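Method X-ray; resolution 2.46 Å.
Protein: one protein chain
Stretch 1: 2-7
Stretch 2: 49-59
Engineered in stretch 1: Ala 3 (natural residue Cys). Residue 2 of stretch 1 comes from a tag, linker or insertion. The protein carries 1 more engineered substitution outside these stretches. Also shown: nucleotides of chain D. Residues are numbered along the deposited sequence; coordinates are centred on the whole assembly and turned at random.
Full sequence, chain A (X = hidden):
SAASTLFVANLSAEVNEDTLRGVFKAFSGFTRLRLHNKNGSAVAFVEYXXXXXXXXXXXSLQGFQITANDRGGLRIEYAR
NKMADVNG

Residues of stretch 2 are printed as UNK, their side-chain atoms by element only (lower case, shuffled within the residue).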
ATOM      1  N   ALA A   2      -3.630  -3.691  17.381  1.00 31.21           N
ATOM      2  CA  ALA A   2      -3.741  -4.597  16.246  1.00 35.64           C
ATOM      3  C   ALA A   2      -3.281  -3.922  14.960  1.00 34.37           C
ATOM      4  O   ALA A   2      -3.572  -2.751  14.726  1.00 35.01           O
ATOM      5  CB  ALA A   2      -5.168  -5.092  16.104  1.00 39.58           C
ATOM      6  N   ALA A   3      -2.570  -4.672  14.125  1.00 34.48           N
ATOM      7  CA  ALA A   3      -2.035  -4.139  12.879  1.00 34.68           C
ATOM      8  C   ALA A   3      -3.131  -3.992  11.827  1.00 35.94           C
ATOM      9  O   ALA A   3      -3.929  -4.905  11.620  1.00 32.51           O
ATOM     10  CB  ALA A   3      -0.918  -5.029  12.362  1.00 29.48           C
ATOM     11  N   SER A   4      -3.163  -2.839  11.167  1.00 30.80           N
ATOM     12  CA  SER A   4      -4.169  -2.564  10.144  1.00 26.83           C
ATOM     13  C   SER A   4      -3.564  -2.542   8.743  1.00 26.52           C
ATOM     14  O   SER A   4      -2.569  -1.861   8.495  1.00 29.57           O
ATOM     15  CB  SER A   4      -4.872  -1.237  10.434  1.00 27.95           C
ATOM     16  OG  SER A   4      -5.885  -0.978   9.477  1.00 33.29           O
ATOM     17  N   THR A   5      -4.181  -3.288   7.832  1.00 25.93           N
ATOM     18  CA  THR A   5      -3.670  -3.434   6.474  1.00 30.02           C
ATOM     19  C   THR A   5      -4.413  -2.547   5.472  1.00 29.85           C
ATOM     20  O   THR A   5      -5.638  -2.430   5.525  1.00 31.01           O
ATOM     21  CB  THR A   5      -3.773  -4.905   6.011  1.00 27.30           C
ATOM     22  OG1 THR A   5      -3.017  -5.743   6.893  1.00 34.87           O
ATOM     23  CG2 THR A   5      -3.247  -5.071   4.592  1.00 28.25           C
ATOM     24  N   LEU A   6      -3.666  -1.939   4.557  1.00 28.36           N
ATOM     25  CA  LEU A   6      -4.249  -1.129   3.491  1.00 25.89           C
ATOM     26  C   LEU A   6      -4.195  -1.855   2.148  1.00 25.73           C
ATOM     27  O   LEU A   6      -3.319  -2.689   1.920  1.00 25.72           O
ATOM     28  CB  LEU A   6      -3.528   0.218   3.378  1.00 25.04           C
ATOM     29  CG  LEU A   6      -3.592   1.170   4.574  1.00 26.10           C
ATOM     30  CD1 LEU A   6      -2.717   2.391   4.331  1.00 23.45           C
ATOM     31  CD2 LEU A   6      -5.031   1.583   4.851  1.00 22.42           C
ATOM     32  N   PHE A   7      -5.145  -1.543   1.270  1.00 25.81           N
ATOM     33  CA  PHE A   7      -5.141  -2.056  -0.098  1.00 24.40           C
ATOM     34  C   PHE A   7      -4.747  -0.954  -1.082  1.00 22.30           C
ATOM     35  O   PHE A   7      -5.323   0.132  -1.065  1.00 21.27           O
ATOM     36  CB  PHE A   7      -6.512  -2.636  -0.461  1.00 20.88           C
ATOM     37  CG  PHE A   7      -6.685  -2.921  -1.928  1.00 22.06           C
ATOM     38  CD1 PHE A   7      -6.159  -4.072  -2.492  1.00 21.82           C
ATOM     39  CD2 PHE A   7      -7.388  -2.045  -2.742  1.00 21.75           C
ATOM     40  CE1 PHE A   7      -6.313  -4.336  -3.842  1.00 21.23           C
ATOM     41  CE2 PHE A   7      -7.549  -2.306  -4.090  1.00 19.82           C
ATOM     42  CZ  PHE A   7      -7.011  -3.453  -4.639  1.00 22.19           C
ATOM     43  N   UNK A  49       1.230  -0.455  12.174  1.00 31.70           N
ATOM     44  CA  UNK A  49       1.193  -0.964  13.546  1.00 28.99           C
ATOM     45  C   UNK A  49      -0.188  -0.867  14.196  1.00 32.96           C
ATOM     46  O   UNK A  49      -0.536  -1.686  15.046  1.00 35.53           O
ATOM     47  c   UNK A  49       2.219  -0.223  14.407  1.00 23.34           C
ATOM     48  o   UNK A  49       1.931   1.162  14.471  1.00 33.30           O
ATOM     49  N   UNK A  50      -0.973   0.124  13.791  1.00 32.09           N
ATOM     50  CA  UNK A  50      -2.342   0.259  14.279  1.00 30.71           C
ATOM     51  C   UNK A  50      -3.204   0.992  13.253  1.00 33.82           C
ATOM     52  O   UNK A  50      -2.694   1.488  12.246  1.00 33.43           O
ATOM     53  c   UNK A  50      -1.820   2.392  15.589  1.00 34.71           C
ATOM     54  o   UNK A  50      -0.927   2.705  16.405  1.00 38.15           O
ATOM     55  c   UNK A  50      -2.372   0.972  15.642  1.00 27.86           C
ATOM     56  o   UNK A  50      -2.274   3.200  14.749  1.00 35.16           O
ATOM     57  N   UNK A  51      -4.509   1.041  13.506  1.00 32.10           N
ATOM     58  CA  UNK A  51      -5.454   1.682  12.595  1.00 32.54           C
ATOM     59  C   UNK A  51      -5.146   3.154  12.337  1.00 29.58           C
ATOM     60  O   UNK A  51      -5.185   3.608  11.194  1.00 27.84           O
ATOM     61  c   UNK A  51      -6.879   1.554  13.133  1.00 28.48           C
ATOM     62  c   UNK A  51      -7.953   2.178  12.238  1.00 34.31           C
ATOM     63  c   UNK A  51      -9.328   2.058  12.876  1.00 36.89           C
ATOM     64  c   UNK A  51      -7.935   1.541  10.859  1.00 30.24           C
ATOM     65  N   UNK A  52      -4.837   3.892  13.399  1.00 27.55           N
ATOM     66  CA  UNK A  52      -4.631   5.337  13.299  1.00 33.33           C
ATOM     67  C   UNK A  52      -3.468   5.700  12.378  1.00 30.45           C
ATOM     68  O   UNK A  52      -3.511   6.710  11.678  1.00 33.65           O
ATOM     69  c   UNK A  52      -5.890   4.451  16.096  1.00 36.70           C
ATOM     70  o   UNK A  52      -5.017   3.582  16.114  1.00 38.83           O
ATOM     71  c   UNK A  52      -4.399   5.955  14.684  1.00 29.81           C
ATOM     72  c   UNK A  52      -5.576   5.867  15.654  1.00 38.01           C
ATOM     73  n   UNK A  52      -7.146   4.210  16.453  1.00 41.15           N
ATOM     74  N   UNK A  53      -2.431   4.871  12.375  1.00 31.69           N
ATOM     75  CA  UNK A  53      -1.275   5.123  11.528  1.00 28.38           C
ATOM     76  C   UNK A  53      -1.570   4.714  10.090  1.00 28.79           C
ATOM     77  O   UNK A  53      -1.049   5.312   9.149  1.00 30.36           O
ATOM     78  c   UNK A  53       0.864   6.197  13.523  1.00 39.68           C
ATOM     79  n   UNK A  53       2.462   5.688  15.364  1.00 33.59           N
ATOM     80  c   UNK A  53       1.331   6.552  14.925  1.00 41.02           C
ATOM     81  c   UNK A  53      -0.049   4.369  12.050  1.00 34.21           C
ATOM     82  c   UNK A  53       0.380   4.757  13.460  1.00 39.11           C
ATOM     83  N   UNK A  54      -2.407   3.694   9.928  1.00 29.24           N
ATOM     84  CA  UNK A  54      -2.836   3.252   8.605  1.00 24.91           C
ATOM     85  C   UNK A  54      -3.726   4.300   7.944  1.00 29.87           C
ATOM     86  O   UNK A  54      -3.557   4.618   6.766  1.00 24.15           O
ATOM     87  c   UNK A  54      -3.563   1.920   8.699  1.00 22.75           C
ATOM     88  N   UNK A  55      -4.677   4.824   8.710  1.00 32.00           N
ATOM     89  CA  UNK A  55      -5.573   5.872   8.234  1.00 28.76           C
ATOM     90  C   UNK A  55      -4.774   7.114   7.859  1.00 31.89           C
ATOM     91  O   UNK A  55      -4.991   7.715   6.809  1.00 28.29           O
ATOM     92  c   UNK A  55      -6.625   6.240   9.297  1.00 28.63           C
ATOM     93  c   UNK A  55      -7.539   7.341   8.786  1.00 29.09           C
ATOM     94  o   UNK A  55      -7.418   5.087   9.603  1.00 26.29           O
ATOM     95  N   UNK A  56      -3.838   7.475   8.731  1.00 31.74           N
ATOM     96  CA  UNK A  56      -2.985   8.643   8.540  1.00 31.36           C
ATOM     97  C   UNK A  56      -2.194   8.545   7.241  1.00 28.45           C
ATOM     98  O   UNK A  56      -2.074   9.519   6.497  1.00 28.43           O
ATOM     99  c   UNK A  56      -0.121   9.938  10.861  1.00 34.93           C
ATOM    100  c   UNK A  56      -2.039   8.787   9.733  1.00 30.21           C
ATOM    101  o   UNK A  56      -0.567   9.667  11.976  1.00 35.57           O
ATOM    102  c   UNK A  56      -1.021   9.904   9.641  1.00 34.84           C
ATOM    103  n   UNK A  56       1.148  10.273  10.658  1.00 33.12           N
ATOM    104  N   UNK A  57      -1.660   7.358   6.976  1.00 28.81           N
ATOM    105  CA  UNK A  57      -0.892   7.102   5.763  1.00 27.31           C
ATOM    106  C   UNK A  57      -1.768   7.017   4.512  1.00 26.07           C
ATOM    107  O   UNK A  57      -1.361   7.462   3.440  1.00 23.08           O
ATOM    108  c   UNK A  57      -0.080   5.823   5.917  1.00 25.81           C
ATOM    109  N   UNK A  58      -2.967   6.454   4.648  1.00 28.36           N
ATOM    110  CA  UNK A  58      -3.863   6.311   3.501  1.00 29.41           C
ATOM    111  C   UNK A  58      -4.304   7.675   2.982  1.00 25.56           C
ATOM    112  O   UNK A  58      -4.275   7.930   1.777  1.00 24.61           O
ATOM    113  c   UNK A  58      -6.114   5.391   2.740  1.00 28.17           C
ATOM    114  c   UNK A  58      -5.087   5.468   3.863  1.00 20.67           C
ATOM    115  s   UNK A  58      -7.486   4.276   3.073  1.00 33.49           S
ATOM    116  c   UNK A  58      -8.275   5.138   4.426  1.00 34.05           C
ATOM    117  N   UNK A  59      -4.728   8.539   3.898  1.00 24.71           N
ATOM    118  CA  UNK A  59      -5.127   9.902   3.561  1.00 25.15           C
ATOM    119  C   UNK A  59      -3.980  10.670   2.902  1.00 27.39           C
ATOM    120  O   UNK A  59      -4.174  11.356   1.898  1.00 23.52           O
ATOM    121  c   UNK A  59      -7.472   8.982   5.434  1.00 32.73           C
ATOM    122  c   UNK A  59      -5.501  12.168   4.602  1.00 27.92           C
ATOM    123  c   UNK A  59      -7.116  10.403   5.051  1.00 31.32           C
ATOM    124  c   UNK A  59      -5.627  10.673   4.809  1.00 25.32           C
TER
ATOM    125  P    DC D   3     -10.940  -7.672  -6.123  1.00 23.41           P
ATOM    126  OP1  DC D   3     -10.875  -9.146  -6.220  1.00 26.56           O
ATOM    127  OP2  DC D   3     -12.113  -7.027  -5.491  1.00 26.81           O
ATOM    128  O5'  DC D   3      -9.632  -7.141  -5.369  1.00 25.59           O
ATOM    129  C5'  DC D   3      -8.348  -7.666  -5.706  1.00 25.67           C
ATOM    130  C4'  DC D   3      -7.655  -8.253  -4.484  1.00 25.55           C
ATOM    131  O4'  DC D   3      -7.472  -7.213  -3.488  1.00 21.60           O
ATOM    132  C3'  DC D   3      -8.406  -9.375  -3.775  1.00 26.14           C
ATOM    133  O3'  DC D   3      -7.479 -10.292  -3.213  1.00 29.81           O
ATOM    134  C2'  DC D   3      -9.175  -8.629  -2.690  1.00 25.98           C
ATOM    135  C1'  DC D   3      -8.185  -7.537  -2.310  1.00 24.69           C
ATOM    136  N1   DC D   3      -8.838  -6.300  -1.803  1.00 26.99           N
ATOM    137  C2   DC D   3      -8.901  -6.067  -0.427  1.00 24.13           C
ATOM    138  O2   DC D   3      -8.411  -6.898   0.347  1.00 25.79           O
ATOM    139  N3   DC D   3      -9.499  -4.936   0.021  1.00 26.81           N
ATOM    140  C4   DC D   3     -10.018  -4.065  -0.847  1.00 22.83           C
ATOM    141  N4   DC D   3     -10.597  -2.965  -0.357  1.00 18.72           N
ATOM    142  C5   DC D   3      -9.965  -4.286  -2.254  1.00 24.28           C
ATOM    143  C6   DC D   3      -9.373  -5.406  -2.685  1.00 26.61           C

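Position 49 carries one carbon and one oxygen, pointing away from stretch 1; this is Ser 49. A small polar side chain suits an exposed turn, and the backbone makes the contact: Ser 49 O lies 3.6 Å from CA of the engineered Ala 3, in a CA-H...O contact.

At position 50 two carbons end in a pair of oxygens, a carboxylate: Asp 50. It occupies the N-cap, where a short acidic side chain can fold back on the free amides of the first turn; Asp 50 OD1 accepts a hydrogen bond from the backbone N of position 53 at 2.9 Å. Asp 50 CA approaches O of the tag residue Ala 2 at 3.3 Å, with a straight angle at the hydrogen.

Position 51 has four carbons, forked at the second, with one arm of the fork touching the hydroxyl of Ser 4. This is Leu 51, set sideways at the start of the helix, where its length lets it reach the strand while staying largely exposed; Leu 51 CD1 lies 3.5 Å from Ser 4 OG.

Position 52 shows three carbons, the third bearing one oxygen and one nitrogen: Gln 52, a polar residue facing away from the strand, without contact to it.

Position 53 is a row of four carbons ending in nitrogen, Lys 53. Its end leads away from the strand, and its amine is hydrogen-bonded elsewhere in the structure.

Position 54 has a single carbon, CB, 3.8 Å from Ser 4 OG and 4.1 Å from Leu 6 CD2. Ala 54 points toward the strand, and its small side chain lets Leu 6 CD1 come within 3.4 Å of Ala 54 O.

Position 55 bears one oxygen and one carbon on its first carbon: Thr 55, directed away from the strand. A short side chain with a hydroxyl suits this partly exposed face, and its OG1 is hydrogen-bonded elsewhere in the structure.

Position 56 has three carbons and a terminal oxygen and nitrogen, extended and out of reach: Gln 56, suited to an exposed face.

Position 57, again one carbon, is Ala 57; it is buried and points toward the strand, with its CB 4.6 Å from Leu 6 CD1.

Position 58 is unbranched, two carbons, sulfur, then carbon: Met 58, a flexible apolar chain for a buried site, its CB 3.9 Å from Leu 6 CD1.

Position 59 forks at its first carbon, with one arm two carbons long: Ile 59. A helix accommodates this beta-branched chain, but it is exposed and out of reach, so the contact does not account for it.

The strand and helix run roughly parallel, at 22°, with no hydrogen bonds between them. Alternation along the strand directs Ser 4 and Leu 6 toward the helix, while Thr 5 and Phe 7 point away, the latter placing a ring face against DC3. Leu 6 packs against Ala 54 and Met 58, one helical turn apart; backbone contacts close the other end.

Stretch 2 49-59: SDLQKATQAMI
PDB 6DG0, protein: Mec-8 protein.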